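Local structure of penicillin-binding protein 2 (Pbp2) (Helicobacter pylori, 5LP5) at residues T189-E192 and K193-K197; N276-V279 and G280-Q284; L359-A362 and I363-S366. The protein probably cross-links peptidoglycan as a penicillin-binding transpeptidase of cell-wall synthesis, and forms a complex with the cell-shape protein MreC. All blocks are in the same frame, centred on the assembly; numbering follows the deposited sequence.

Interaction 1: T189-E192 and K193-K197; sequences TGIE and KEYNK
Tyr195 lies alongside Ile191, four residues earlier, the two side chains pointing the same way. At its root, Tyr195 CB lies 3.6 Å from Ile191 O, the carbonyl that also takes the Tyr195 amide. With chi1 at -73°, CG sits beside the backbone N and the ring is laid along the isoleucine. The touch comes at the ring's rim: Ile191 CD1 lies close to the ring plane, 3.8 Å from Tyr195 CD1, and 3.9 Å separates it from Tyr195 CE1. At the far end, Tyr195 OH is hydrogen-bonded to Asp399 of the transpeptidase domain, a polar tie reaching out of the dimerisation domain. Helix 190-194 ends at Tyr195, the first residue to leave helical phi/psi, which is also the N-cap residue of helix 196-200. Two straight backbone bonds close the first helix, Glu194 N to Gly190 O at 2.7 Å and Tyr195 N to Ile191 O at 2.8 Å. Beyond the break, Asn196 CB packs 3.5 Å from Glu192 O, while Asn196 OD1 accepts from Gly187 N and Arg53 NH1. The carboxylate of Glu192 is buried yet well paired: OE1 forms a salt bridge with Arg53, and OE2 is shared between Arg151 and Tyr153 OH.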
loop_
_atom_site.group_PDB
_atom_site.type_symbol
_atom_site.label_atom_id
_atom_site.label_comp_id
_atom_site.label_asym_id
_atom_site.label_seq_id
_atom_site.Cartn_x
_atom_site.Cartn_y
_atom_site.Cartn_z
ATOM N N THR A 189 7.569 14.614 5.830
ATOM C CA THR A 189 7.591 15.054 7.234
ATOM C C THR A 189 7.563 13.917 8.215
ATOM O O THR A 189 7.195 12.795 7.879
ATOM C CB THR A 189 6.411 15.972 7.562
ATOM O OG1 THR A 189 5.172 15.306 7.289
ATOM C CG2 THR A 189 6.480 17.181 6.705
ATOM N N GLY A 190 7.990 14.221 9.429
ATOM C CA GLY A 190 7.888 13.278 10.533
ATOM C C GLY A 190 8.510 11.914 10.307
ATOM O O GLY A 190 9.557 11.793 9.656
ATOM N N ILE A 191 7.856 10.889 10.852
ATOM C CA ILE A 191 8.368 9.515 10.828
ATOM C C ILE A 191 8.579 8.992 9.409
ATOM O O ILE A 191 9.557 8.294 9.148
ATOM C CB ILE A 191 7.435 8.572 11.625
ATOM C CG1 ILE A 191 7.576 8.851 13.117
ATOM C CG2 ILE A 191 7.722 7.101 11.361
ATOM C CD1 ILE A 191 8.862 8.380 13.743
ATOM N N GLU A 192 7.672 9.322 8.496
ATOM C CA GLU A 192 7.832 8.896 7.110
ATOM C C GLU A 192 9.162 9.388 6.578
ATOM O O GLU A 192 9.794 8.733 5.759
ATOM C CB GLU A 192 6.729 9.463 6.242
ATOM C CG GLU A 192 5.365 8.847 6.467
ATOM C CD GLU A 192 5.156 7.530 5.724
ATOM O OE1 GLU A 192 6.172 6.850 5.431
ATOM O OE2 GLU A 192 3.972 7.168 5.442
ATOM N N LYS A 193 9.566 10.573 7.024
ATOM C CA LYS A 193 10.833 11.132 6.622
ATOM C C LYS A 193 11.976 10.577 7.469
ATOM O O LYS A 193 12.964 10.113 6.938
ATOM C CB LYS A 193 10.813 12.644 6.722
ATOM C CG LYS A 193 11.974 13.247 5.971
ATOM C CD LYS A 193 12.229 14.686 6.288
ATOM C CE LYS A 193 13.645 15.018 5.852
ATOM N NZ LYS A 193 13.880 16.475 5.882
ATOM N N GLU A 194 11.836 10.612 8.788
ATOM C CA GLU A 194 12.922 10.191 9.665
ATOM C C GLU A 194 13.341 8.747 9.340
ATOM O O GLU A 194 14.530 8.436 9.289
ATOM C CB GLU A 194 12.525 10.352 11.139
ATOM C CG GLU A 194 13.616 10.008 12.160
ATOM C CD GLU A 194 14.633 11.095 12.407
ATOM O OE1 GLU A 194 14.436 12.235 11.959
ATOM O OE2 GLU A 194 15.630 10.813 13.086
ATOM N N TYR A 195 12.374 7.879 9.079
ATOM C CA TYR A 195 12.675 6.474 8.853
ATOM C C TYR A 195 12.448 6.078 7.403
ATOM O O TYR A 195 12.035 4.944 7.118
ATOM C CB TYR A 195 11.872 5.592 9.832
ATOM C CG TYR A 195 12.392 5.667 11.265
ATOM C CD1 TYR A 195 11.755 6.452 12.220
ATOM C CD2 TYR A 195 13.542 4.967 11.648
ATOM C CE1 TYR A 195 12.243 6.528 13.510
ATOM C CE2 TYR A 195 14.019 5.037 12.933
ATOM C CZ TYR A 195 13.371 5.821 13.858
ATOM O OH TYR A 195 13.842 5.899 15.153
ATOM N N ASN A 196 12.759 7.002 6.482
ATOM C CA ASN A 196 12.492 6.770 5.056
ATOM C C ASN A 196 13.244 5.570 4.524
ATOM O O ASN A 196 12.659 4.691 3.895
ATOM C CB ASN A 196 12.882 7.956 4.213
ATOM C CG ASN A 196 12.300 7.874 2.816
ATOM O OD1 ASN A 196 11.098 8.008 2.650
ATOM N ND2 ASN A 196 13.141 7.655 1.809
ATOM N N LYS A 197 14.551 5.545 4.774
ATOM C CA LYS A 197 15.392 4.450 4.322
ATOM C C LYS A 197 14.851 3.099 4.739
ATOM O O LYS A 197 14.773 2.191 3.918
ATOM C CB LYS A 197 16.805 4.609 4.861
ATOM C CG LYS A 197 17.568 5.720 4.188
ATOM C CD LYS A 197 19.065 5.521 4.344
ATOM C CE LYS A 197 19.836 6.735 3.839
ATOM N NZ LYS A 197 19.534 7.957 4.645
#

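Interaction 2: N276-V279 and G280-Q284; sequences NDFV and GGISQ
Ile282 lays its terminal methyl over the ring of Phe278, a CH-pi contact made four residues along the chain. Ile282 CD1 stands 3.9 Å from the centroid of the Phe278 ring and only 6° off the ring normal, above the middle of the face and not at its edge. The distances to individual carbons agree: Phe278 CZ is 4.0 Å from Ile282 CD1, with the other ring atoms hardly farther. Both side-chain conformations contribute to the contact. In Phe278, CG swings to the backbone N side (chi1 -74°), and the ring then turns its face to the isoleucine. In Ile282, CG1 points opposite the backbone N (chi1 -176°), and the rotation about CB-CG1 brings CD1 back across the ring, so that the two side chains lie alongside one another. The same methyl also meets Asp277: Ile282 CD1 is 3.5 Å from Asp277 O and 4.1 Å from Asp277 CB. The carboxylate of Asp277 leads elsewhere, making a long, weak ion pair with Lys286. Other residues enclose the phenylalanine: Tyr165 stacks with its ring, Tyr273 meets it at a steep angle, and Trp287 and Leu290 of helix 284-291 pack against it. Val279 packs against Lys150 of strand 144-152, its CB close to Gly280 N. What brings Ile282 back is the backbone, where a weak bond runs from Gly281 N to Phe278 O at 3.1 Å, and Gly281 takes a positive phi as the chain reverses. Ser283 then caps the next helix, its OG accepting the amide of Lys286. The Phe278-Ile282 contact spans a type I beta turn, Phe278 to Gly281, with Ile282 just past it and the N-cap of helix 284-291 next.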
loop_
_atom_site.group_PDB
_atom_site.type_symbol
_atom_site.label_atom_id
_atom_site.label_comp_id
_atom_site.label_asym_id
_atom_site.label_seq_id
_atom_site.Cartn_x
_atom_site.Cartn_y
_atom_site.Cartn_z
ATOM N N ASN A 276 -4.133 12.226 4.525
ATOM C CA ASN A 276 -4.560 11.700 3.224
ATOM C C ASN A 276 -4.668 12.780 2.146
ATOM O O ASN A 276 -4.588 12.475 0.970
ATOM C CB ASN A 276 -5.895 10.984 3.338
ATOM C CG ASN A 276 -5.782 9.649 3.981
ATOM O OD1 ASN A 276 -5.220 8.715 3.413
ATOM N ND2 ASN A 276 -6.370 9.526 5.155
ATOM N N ASP A 277 -4.851 14.037 2.539
ATOM C CA ASP A 277 -5.026 15.112 1.551
ATOM C C ASP A 277 -3.725 15.445 0.807
ATOM O O ASP A 277 -3.754 16.116 -0.217
ATOM C CB ASP A 277 -5.597 16.370 2.218
ATOM C CG ASP A 277 -6.970 16.146 2.828
ATOM O OD1 ASP A 277 -7.709 15.255 2.344
ATOM O OD2 ASP A 277 -7.313 16.856 3.800
ATOM N N PHE A 278 -2.594 14.974 1.320
ATOM C CA PHE A 278 -1.317 15.179 0.660
ATOM C C PHE A 278 -0.964 14.069 -0.338
ATOM O O PHE A 278 -0.137 14.289 -1.231
ATOM C CB PHE A 278 -0.184 15.332 1.701
ATOM C CG PHE A 278 -0.195 16.655 2.397
ATOM C CD1 PHE A 278 -1.004 16.856 3.506
ATOM C CD2 PHE A 278 0.568 17.713 1.921
ATOM C CE1 PHE A 278 -1.047 18.086 4.132
ATOM C CE2 PHE A 278 0.532 18.946 2.545
ATOM C CZ PHE A 278 -0.280 19.132 3.651
ATOM N N VAL A 279 -1.579 12.898 -0.213
ATOM C CA VAL A 279 -1.024 11.709 -0.869
ATOM C C VAL A 279 -0.841 11.810 -2.401
ATOM O O VAL A 279 0.207 11.383 -2.915
ATOM C CB VAL A 279 -1.774 10.419 -0.472
ATOM C CG1 VAL A 279 -1.285 9.238 -1.296
ATOM C CG2 VAL A 279 -1.580 10.137 1.017
ATOM N N GLY A 280 -1.817 12.356 -3.128
ATOM C CA GLY A 280 -1.686 12.474 -4.576
ATOM C C GLY A 280 -1.252 13.846 -5.036
ATOM O O GLY A 280 -1.691 14.298 -6.086
ATOM N N GLY A 281 -0.373 14.506 -4.277
ATOM C CA GLY A 281 -0.161 15.961 -4.388
ATOM C C GLY A 281 -1.298 16.669 -3.668
ATOM O O GLY A 281 -2.408 16.160 -3.655
ATOM N N ILE A 282 -1.034 17.815 -3.054
ATOM C CA ILE A 282 -2.090 18.574 -2.349
ATOM C C ILE A 282 -2.811 19.488 -3.325
ATOM O O ILE A 282 -2.174 20.061 -4.213
ATOM C CB ILE A 282 -1.527 19.407 -1.159
ATOM C CG1 ILE A 282 -2.661 20.100 -0.390
ATOM C CG2 ILE A 282 -0.472 20.419 -1.621
ATOM C CD1 ILE A 282 -3.126 19.345 0.824
ATOM N N SER A 283 -4.128 19.627 -3.163
ATOM C CA SER A 283 -4.911 20.527 -4.027
ATOM C C SER A 283 -4.736 21.993 -3.645
ATOM O O SER A 283 -4.533 22.312 -2.475
ATOM C CB SER A 283 -6.404 20.156 -4.028
ATOM O OG SER A 283 -7.011 20.333 -2.765
ATOM N N GLN A 284 -4.815 22.873 -4.643
ATOM C CA GLN A 284 -4.698 24.321 -4.429
ATOM C C GLN A 284 -5.686 24.758 -3.359
ATOM O O GLN A 284 -5.376 25.614 -2.527
ATOM C CB GLN A 284 -4.992 25.131 -5.721
ATOM C CG GLN A 284 -4.125 24.809 -6.941
ATOM C CD GLN A 284 -3.146 25.922 -7.329
ATOM O OE1 GLN A 284 -3.405 27.107 -7.100
ATOM N NE2 GLN A 284 -2.027 25.541 -7.946
#

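Interaction 3: L359-A362 and I363-S366; sequences LYKA and IRES
Lys361 and Glu365 meet near the end of helix 359-364, which closes in a Schellman motif: Ser366, with positive phi, donates its N to Ile363 O at 3.2 Å, and the next amide along reaches back to Ala362 O. Backbone bonds come first. Ile363 N bonds to Leu359 O, and Glu365 N to Lys361 O at 2.9 Å. Apolar packing follows on the buried side, where Leu359 CD2 touches Ile363, 3.6 Å from its CG1; Leu484 of helix 475-493 lies against both residues. The charged side chains meet differently. Lys361 stretches out from a CG set opposite its backbone N (chi1 -169°) and crosses Glu365, with CE 3.3 Å from Glu365 OE1. Its ammonium group stays 4.2 Å from that oxygen, beyond a salt bridge; Lys361 NZ is hydrogen-bonded to the carbonyls of Asn356 and His354. Lys361 CG lies over one face of the Arg364 guanidinium, toward its rim, and Arg364 NE forms a salt bridge with Glu490. The helix end carries Ser366 to the probable active site: Ser366, probably the serine of the motif that is SxN in many relatives and SxD here, touches Lys314, and its OG is hydrogen-bonded to the OG of Ser311, the likely nucleophile of the SxxK pattern.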
loop_
_atom_site.group_PDB
_atom_site.type_symbol
_atom_site.label_atom_id
_atom_site.label_comp_id
_atom_site.label_asym_id
_atom_site.label_seq_id
_atom_site.Cartn_x
_atom_site.Cartn_y
_atom_site.Cartn_z
ATOM N N LEU A 359 10.787 25.863 50.586
ATOM C CA LEU A 359 10.810 25.274 49.231
ATOM C C LEU A 359 9.532 24.466 48.916
ATOM O O LEU A 359 8.864 24.717 47.910
ATOM C CB LEU A 359 12.059 24.395 49.032
ATOM C CG LEU A 359 12.623 24.286 47.600
ATOM C CD1 LEU A 359 13.962 23.557 47.579
ATOM C CD2 LEU A 359 11.683 23.604 46.629
ATOM N N TYR A 360 9.196 23.510 49.786
ATOM C CA TYR A 360 7.980 22.682 49.626
ATOM C C TYR A 360 6.758 23.558 49.315
ATOM O O TYR A 360 5.976 23.261 48.406
ATOM C CB TYR A 360 7.671 21.829 50.882
ATOM C CG TYR A 360 8.705 20.769 51.280
ATOM C CD1 TYR A 360 8.584 19.448 50.869
ATOM C CD2 TYR A 360 9.776 21.090 52.109
ATOM C CE1 TYR A 360 9.518 18.493 51.243
ATOM C CE2 TYR A 360 10.706 20.141 52.488
ATOM C CZ TYR A 360 10.574 18.849 52.052
ATOM O OH TYR A 360 11.510 17.917 52.427
ATOM N N LYS A 361 6.605 24.640 50.073
ATOM C CA LYS A 361 5.418 25.488 49.975
ATOM C C LYS A 361 5.457 26.399 48.743
ATOM O O LYS A 361 4.411 26.707 48.145
ATOM C CB LYS A 361 5.247 26.325 51.249
ATOM C CG LYS A 361 3.888 27.026 51.328
ATOM C CD LYS A 361 3.756 27.920 52.543
ATOM C CE LYS A 361 2.809 29.072 52.225
ATOM N NZ LYS A 361 2.771 30.140 53.253
ATOM N N ALA A 362 6.661 26.827 48.372
ATOM C CA ALA A 362 6.853 27.679 47.193
ATOM C C ALA A 362 6.512 26.936 45.897
ATOM O O ALA A 362 5.960 27.515 44.947
ATOM C CB ALA A 362 8.282 28.214 47.149
ATOM N N ILE A 363 6.866 25.653 45.872
ATOM C CA ILE A 363 6.477 24.762 44.793
ATOM C C ILE A 363 4.963 24.584 44.819
ATOM O O ILE A 363 4.272 24.818 43.810
ATOM C CB ILE A 363 7.136 23.371 44.933
ATOM C CG1 ILE A 363 8.657 23.458 44.748
ATOM C CG2 ILE A 363 6.522 22.415 43.913
ATOM C CD1 ILE A 363 9.385 22.133 44.865
ATOM N N ARG A 364 4.467 24.165 45.983
ATOM C CA ARG A 364 3.054 23.867 46.179
ATOM C C ARG A 364 2.166 24.985 45.624
ATOM O O ARG A 364 1.253 24.747 44.807
ATOM C CB ARG A 364 2.760 23.666 47.672
ATOM C CG ARG A 364 1.311 23.264 47.980
ATOM C CD ARG A 364 0.917 23.556 49.411
ATOM N NE ARG A 364 1.916 23.059 50.348
ATOM C CZ ARG A 364 1.990 23.409 51.625
ATOM N NH1 ARG A 364 1.116 24.261 52.154
ATOM N NH2 ARG A 364 2.951 22.900 52.375
ATOM N N GLU A 365 2.459 26.212 46.056
ATOM C CA GLU A 365 1.567 27.330 45.805
ATOM C C GLU A 365 2.016 28.192 44.627
ATOM O O GLU A 365 1.472 29.274 44.428
ATOM C CB GLU A 365 1.421 28.168 47.079
ATOM C CG GLU A 365 0.715 27.446 48.221
ATOM C CD GLU A 365 0.662 28.259 49.507
ATOM O OE1 GLU A 365 1.008 29.456 49.498
ATOM O OE2 GLU A 365 0.270 27.700 50.544
ATOM N N SER A 366 2.979 27.700 43.839
ATOM C CA SER A 366 3.491 28.415 42.668
ATOM C C SER A 366 3.857 29.832 43.114
ATOM O O SER A 366 3.451 30.805 42.483
ATOM C CB SER A 366 2.441 28.421 41.537
ATOM O OG SER A 366 2.955 28.890 40.300
#

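The three contacts follow one another along the chain. Interaction 1 belongs to the dimerisation domain, while interactions 2 and 3 both fall in the transpeptidase domain. Yet interaction 2 lies nearer to interaction 1, with centres 18 Å apart and nearest atoms about 7 Å apart, than to interaction 3, 50 Å away between centres and across the middle of the chain. Interactions 1 and 2 share neighbours: Tyr153, Tyr165 and Tyr273 each contact both, so the loop before helix 284-291 is set against the dimerisation domain. Interaction 3 sits 43 Å from interaction 1 between centres, among helices 314-324, 369-377 and 475-493, beside the probable catalytic site.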